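Local coordinates for protein dipeptidase AC. Metallo peptidase. MEROPS family M19 (Rhodobacter sphaeroides, PDB 3LY0) that probably hydrolyses dipeptides as a zinc-dependent metallodipeptidase, and here holds a phosphinate mimic of L-Ala-D-Ala at its metal centre, at residues T6-L18 and G48-P60. Residues are numbered along the deposited sequence; the frame is centred on the assembly and turned at random.
Sequences TIPVFDGHNDFLL and GGFAGGFFAIYVP. With ZN (zinc ion), chain D; LY0 ((2R)-3-[(R)-[(1R)-1-aminoethyl](hydroxy)phosphoryl]-2-methylpropanoic acid), chain C.
The Phe10 ring rests with one face on Gly53 CA and with CD1 and CE1 against the Gly52 backbone, a worked example of how a bulky ring is seated on a pair of glycines. With CG anti to the backbone N (chi1 -174°), the ring reaches across to strand 50-57, Gly53 CA lying 3.8 Å from its centroid. A CB on Gly52 would press on Phe10 CE1, so the flat seat depends on the missing side chain. Beyond it, Phe10 CE2 meets Phe54 CE2 at 3.8 Å, the two side chains crossing at about a right angle. Cut back to an alanine, Phe10 would probably leave a gap beside the glycine pair and take a neighbour from Phe54. On the other face of the sheet, Asn14 ND2 hangs 3.3 Å above the centre of the Phe55 ring, the amide almost perpendicular to it, while Asn14 OD1 takes the Phe16 N-H in an Asx turn. Farther on, Ala56 CB fits against His13 CE1 (3.3 Å), beside the zinc ion that His13 NE2 and both carboxylate oxygens of Asp15 bind. These parallel strands, their register shifted by one at each of two beta bulges, belong to the TIM-barrel-like fold; strand 132-139 flanks strand 50-57, and helix 322-332 packs on Thr6, Ile7 and Val9, helix 336-354 on Ile7.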
loop_
_atom_site.group_PDB
_atom_site.type_symbol
_atom_site.label_atom_id
_atom_site.label_comp_id
_atom_site.label_asym_id
_atom_site.label_seq_id
_atom_site.Cartn_x
_atom_site.Cartn_y
_atom_site.Cartn_z
ATOM N N THR A 6 -15.468 6.794 16.355
ATOM C CA THR A 6 -14.430 6.391 15.411
ATOM C C THR A 6 -15.022 5.498 14.333
ATOM O O THR A 6 -15.629 4.471 14.633
ATOM C CB THR A 6 -13.300 5.617 16.112
ATOM O OG1 THR A 6 -12.648 6.470 17.060
ATOM C CG2 THR A 6 -12.274 5.110 15.085
ATOM N N ILE A 7 -14.847 5.882 13.076
ATOM C CA ILE A 7 -15.320 5.054 11.976
ATOM C C ILE A 7 -14.265 4.001 11.671
ATOM O O ILE A 7 -13.094 4.325 11.596
ATOM C CB ILE A 7 -15.556 5.902 10.729
ATOM C CG1 ILE A 7 -16.584 6.996 11.039
ATOM C CG2 ILE A 7 -16.012 5.027 9.560
ATOM C CD1 ILE A 7 -16.776 7.987 9.931
ATOM N N PRO A 8 -14.669 2.732 11.513
ATOM C CA PRO A 8 -13.649 1.721 11.220
ATOM C C PRO A 8 -12.932 2.048 9.914
ATOM O O PRO A 8 -13.552 2.534 8.969
ATOM C CB PRO A 8 -14.460 0.429 11.076
ATOM C CG PRO A 8 -15.721 0.687 11.864
ATOM C CD PRO A 8 -16.013 2.144 11.655
ATOM N N VAL A 9 -11.631 1.789 9.881
ATOM C CA VAL A 9 -10.826 2.087 8.702
ATOM C C VAL A 9 -10.345 0.806 8.057
ATOM O O VAL A 9 -9.746 -0.040 8.722
ATOM C CB VAL A 9 -9.610 2.955 9.070
ATOM C CG1 VAL A 9 -8.631 3.076 7.898
ATOM C CG2 VAL A 9 -10.076 4.326 9.512
ATOM N N PHE A 10 -10.642 0.654 6.769
ATOM C CA PHE A 10 -10.003 -0.391 5.987
ATOM C C PHE A 10 -8.882 0.270 5.206
ATOM O O PHE A 10 -9.089 1.281 4.523
ATOM C CB PHE A 10 -10.981 -1.083 5.034
ATOM C CG PHE A 10 -10.370 -2.247 4.324
ATOM C CD1 PHE A 10 -10.356 -3.491 4.915
ATOM C CD2 PHE A 10 -9.748 -2.083 3.099
ATOM C CE1 PHE A 10 -9.768 -4.568 4.289
ATOM C CE2 PHE A 10 -9.152 -3.160 2.456
ATOM C CZ PHE A 10 -9.160 -4.397 3.046
ATOM N N ASP A 11 -7.696 -0.323 5.299
ATOM C CA ASP A 11 -6.489 0.346 4.826
ATOM C C ASP A 11 -5.832 -0.295 3.610
ATOM O O ASP A 11 -5.812 -1.525 3.457
ATOM C CB ASP A 11 -5.459 0.406 5.943
ATOM C CG ASP A 11 -4.247 1.185 5.545
ATOM O OD1 ASP A 11 -4.377 2.416 5.377
ATOM O OD2 ASP A 11 -3.168 0.566 5.383
ATOM N N GLY A 12 -5.231 0.549 2.780
ATOM C CA GLY A 12 -4.684 0.126 1.497
ATOM C C GLY A 12 -3.320 -0.552 1.503
ATOM O O GLY A 12 -2.980 -1.214 0.528
ATOM N N HIS A 13 -2.528 -0.392 2.560
ATOM C CA HIS A 13 -1.165 -0.923 2.541
ATOM C C HIS A 13 -0.458 -0.860 3.882
ATOM O O HIS A 13 -0.262 0.228 4.420
ATOM C CB HIS A 13 -0.304 -0.150 1.532
ATOM C CG HIS A 13 1.033 -0.775 1.298
ATOM N ND1 HIS A 13 1.233 -1.740 0.331
ATOM C CD2 HIS A 13 2.231 -0.602 1.912
ATOM C CE1 HIS A 13 2.501 -2.111 0.344
ATOM N NE2 HIS A 13 3.126 -1.444 1.294
ATOM N N ASN A 14 -0.036 -2.014 4.398
ATOM C CA ASN A 14 0.868 -1.998 5.546
ATOM C C ASN A 14 1.957 -3.041 5.407
ATOM O O ASN A 14 1.794 -4.018 4.674
ATOM C CB ASN A 14 0.111 -2.167 6.880
ATOM C CG ASN A 14 -0.239 -3.612 7.178
ATOM O OD1 ASN A 14 0.631 -4.432 7.480
ATOM N ND2 ASN A 14 -1.527 -3.931 7.110
ATOM N N ASP A 15 3.067 -2.811 6.106
ATOM C CA ASP A 15 4.204 -3.714 6.082
ATOM C C ASP A 15 4.446 -4.403 7.422
ATOM O O ASP A 15 5.580 -4.710 7.774
ATOM C CB ASP A 15 5.454 -2.963 5.624
ATOM C CG ASP A 15 5.351 -2.513 4.185
ATOM O OD1 ASP A 15 5.311 -3.382 3.286
ATOM O OD2 ASP A 15 5.285 -1.297 3.935
ATOM N N PHE A 16 3.373 -4.666 8.162
ATOM C CA PHE A 16 3.515 -5.396 9.411
ATOM C C PHE A 16 4.260 -6.721 9.235
ATOM O O PHE A 16 5.021 -7.120 10.110
ATOM C CB PHE A 16 2.151 -5.651 10.044
ATOM C CG PHE A 16 2.224 -6.391 11.342
ATOM C CD1 PHE A 16 1.833 -7.714 11.410
ATOM C CD2 PHE A 16 2.712 -5.768 12.481
ATOM C CE1 PHE A 16 1.901 -8.411 12.604
ATOM C CE2 PHE A 16 2.794 -6.452 13.676
ATOM C CZ PHE A 16 2.382 -7.778 13.740
ATOM N N LEU A 17 4.054 -7.403 8.112
ATOM C CA LEU A 17 4.705 -8.695 7.906
ATOM C C LEU A 17 6.231 -8.576 7.925
ATOM O O LEU A 17 6.927 -9.528 8.273
ATOM C CB LEU A 17 4.235 -9.351 6.601
ATOM C CG LEU A 17 2.792 -9.863 6.597
ATOM C CD1 LEU A 17 2.398 -10.274 5.198
ATOM C CD2 LEU A 17 2.624 -11.037 7.577
ATOM N N LEU A 18 6.755 -7.408 7.563
ATOM C CA LEU A 18 8.197 -7.230 7.589
ATOM C C LEU A 18 8.720 -7.358 9.014
ATOM O O LEU A 18 9.836 -7.830 9.246
ATOM C CB LEU A 18 8.581 -5.876 6.977
ATOM C CG LEU A 18 10.069 -5.597 6.771
ATOM C CD1 LEU A 18 10.661 -6.512 5.716
ATOM C CD2 LEU A 18 10.251 -4.134 6.372
ATOM N N GLY A 48 -7.439 1.530 17.741
ATOM C CA GLY A 48 -7.449 2.586 16.744
ATOM C C GLY A 48 -8.572 2.503 15.732
ATOM O O GLY A 48 -8.717 3.413 14.913
ATOM N N GLY A 49 -9.362 1.437 15.784
ATOM C CA GLY A 49 -10.463 1.268 14.855
ATOM C C GLY A 49 -10.022 0.795 13.480
ATOM O O GLY A 49 -10.644 1.137 12.468
ATOM N N PHE A 50 -8.945 0.012 13.447
ATOM C CA PHE A 50 -8.438 -0.560 12.201
ATOM C C PHE A 50 -9.284 -1.786 11.898
ATOM O O PHE A 50 -9.185 -2.797 12.595
ATOM C CB PHE A 50 -6.958 -0.920 12.398
ATOM C CG PHE A 50 -6.271 -1.507 11.182
ATOM C CD1 PHE A 50 -5.588 -0.693 10.280
ATOM C CD2 PHE A 50 -6.257 -2.884 10.972
ATOM C CE1 PHE A 50 -4.926 -1.246 9.169
ATOM C CE2 PHE A 50 -5.600 -3.436 9.870
ATOM C CZ PHE A 50 -4.930 -2.613 8.972
ATOM N N ALA A 51 -10.132 -1.688 10.872
ATOM C CA ALA A 51 -11.029 -2.787 10.479
ATOM C C ALA A 51 -10.322 -3.905 9.712
ATOM O O ALA A 51 -10.770 -5.049 9.695
ATOM C CB ALA A 51 -12.182 -2.260 9.640
ATOM N N GLY A 52 -9.217 -3.553 9.073
ATOM C CA GLY A 52 -8.502 -4.489 8.233
ATOM C C GLY A 52 -7.727 -3.744 7.168
ATOM O O GLY A 52 -7.743 -2.516 7.101
ATOM N N GLY A 53 -7.048 -4.505 6.318
ATOM C CA GLY A 53 -6.296 -3.890 5.242
ATOM C C GLY A 53 -5.534 -4.869 4.381
ATOM O O GLY A 53 -5.595 -6.090 4.572
ATOM N N PHE A 54 -4.816 -4.307 3.408
ATOM C CA PHE A 54 -3.883 -5.077 2.602
ATOM C C PHE A 54 -2.589 -5.252 3.396
ATOM O O PHE A 54 -1.984 -4.254 3.829
ATOM C CB PHE A 54 -3.527 -4.326 1.313
ATOM C CG PHE A 54 -4.660 -4.165 0.326
ATOM C CD1 PHE A 54 -4.682 -4.913 -0.850
ATOM C CD2 PHE A 54 -5.657 -3.218 0.526
ATOM C CE1 PHE A 54 -5.700 -4.736 -1.790
ATOM C CE2 PHE A 54 -6.662 -3.030 -0.406
ATOM C CZ PHE A 54 -6.690 -3.791 -1.565
ATOM N N PHE A 55 -2.167 -6.505 3.549
ATOM C CA PHE A 55 -0.912 -6.855 4.209
ATOM C C PHE A 55 0.118 -7.229 3.150
ATOM O O PHE A 55 -0.005 -8.256 2.488
ATOM C CB PHE A 55 -1.145 -8.007 5.201
ATOM C CG PHE A 55 -1.869 -7.576 6.444
ATOM C CD1 PHE A 55 -1.172 -7.355 7.627
ATOM C CD2 PHE A 55 -3.238 -7.354 6.416
ATOM C CE1 PHE A 55 -1.838 -6.917 8.775
ATOM C CE2 PHE A 55 -3.908 -6.908 7.552
ATOM C CZ PHE A 55 -3.209 -6.698 8.725
ATOM N N ALA A 56 1.112 -6.365 2.988
ATOM C CA ALA A 56 2.090 -6.521 1.925
ATOM C C ALA A 56 3.160 -7.544 2.239
ATOM O O ALA A 56 3.745 -7.551 3.329
ATOM C CB ALA A 56 2.736 -5.172 1.610
ATOM N N ILE A 57 3.407 -8.394 1.249
ATOM C CA ILE A 57 4.589 -9.235 1.185
ATOM C C ILE A 57 5.576 -8.475 0.309
ATOM O O ILE A 57 5.341 -8.295 -0.883
ATOM C CB ILE A 57 4.247 -10.587 0.542
ATOM C CG1 ILE A 57 3.274 -11.373 1.433
ATOM C CG2 ILE A 57 5.518 -11.384 0.230
ATOM C CD1 ILE A 57 2.611 -12.525 0.736
ATOM N N TYR A 58 6.665 -8.013 0.911
ATOM C CA TYR A 58 7.653 -7.194 0.223
ATOM C C TYR A 58 9.026 -7.753 0.545
ATOM O O TYR A 58 9.337 -7.978 1.708
ATOM C CB TYR A 58 7.520 -5.729 0.665
ATOM C CG TYR A 58 8.824 -4.977 0.819
ATOM C CD1 TYR A 58 9.505 -4.475 -0.287
ATOM C CD2 TYR A 58 9.365 -4.758 2.077
ATOM C CE1 TYR A 58 10.700 -3.793 -0.137
ATOM C CE2 TYR A 58 10.545 -4.067 2.238
ATOM C CZ TYR A 58 11.214 -3.593 1.134
ATOM O OH TYR A 58 12.396 -2.902 1.317
ATOM N N VAL A 59 9.830 -7.996 -0.490
ATOM C CA VAL A 59 11.145 -8.604 -0.321
ATOM C C VAL A 59 12.207 -7.512 -0.235
ATOM O O VAL A 59 12.434 -6.788 -1.202
ATOM C CB VAL A 59 11.468 -9.556 -1.501
ATOM C CG1 VAL A 59 12.881 -10.119 -1.375
ATOM C CG2 VAL A 59 10.444 -10.669 -1.576
ATOM N N PRO A 60 12.860 -7.371 0.933
ATOM C CA PRO A 60 13.874 -6.311 1.051
ATOM C C PRO A 60 15.161 -6.618 0.295
ATOM O O PRO A 60 15.560 -7.776 0.176
ATOM C CB PRO A 60 14.177 -6.276 2.554
ATOM C CG PRO A 60 13.030 -6.995 3.210
ATOM C CD PRO A 60 12.567 -8.014 2.223
HETATM ZN ZN ZN D . 5.293 -1.719 1.757
HETATM P P LY0 C . 7.246 0.784 1.347
HETATM C C1 LY0 C . 9.646 -0.408 2.136
HETATM N N1 LY0 C . 7.617 -1.814 1.905
HETATM C C2 LY0 C . 8.142 -0.510 2.272
HETATM C C4 LY0 C . 7.591 2.437 2.069
HETATM C C5 LY0 C . 7.971 3.505 1.081
HETATM C C6 LY0 C . 7.057 3.549 -0.113
HETATM C C7 LY0 C . 8.265 4.849 1.695
HETATM O O31 LY0 C . 5.785 0.413 1.449
HETATM O O32 LY0 C . 7.671 0.716 -0.158
HETATM O O61 LY0 C . 7.438 4.257 -1.206
HETATM O O62 LY0 C . 5.981 2.928 -0.135
HETATM O O HOH W 1 -10.036 4.248 12.551
HETATM O O HOH W 2 -3.222 -2.185 5.647
HETATM O O HOH W 3 2.364 -6.706 5.830
HETATM O O HOH W 4 6.076 -6.011 4.047
#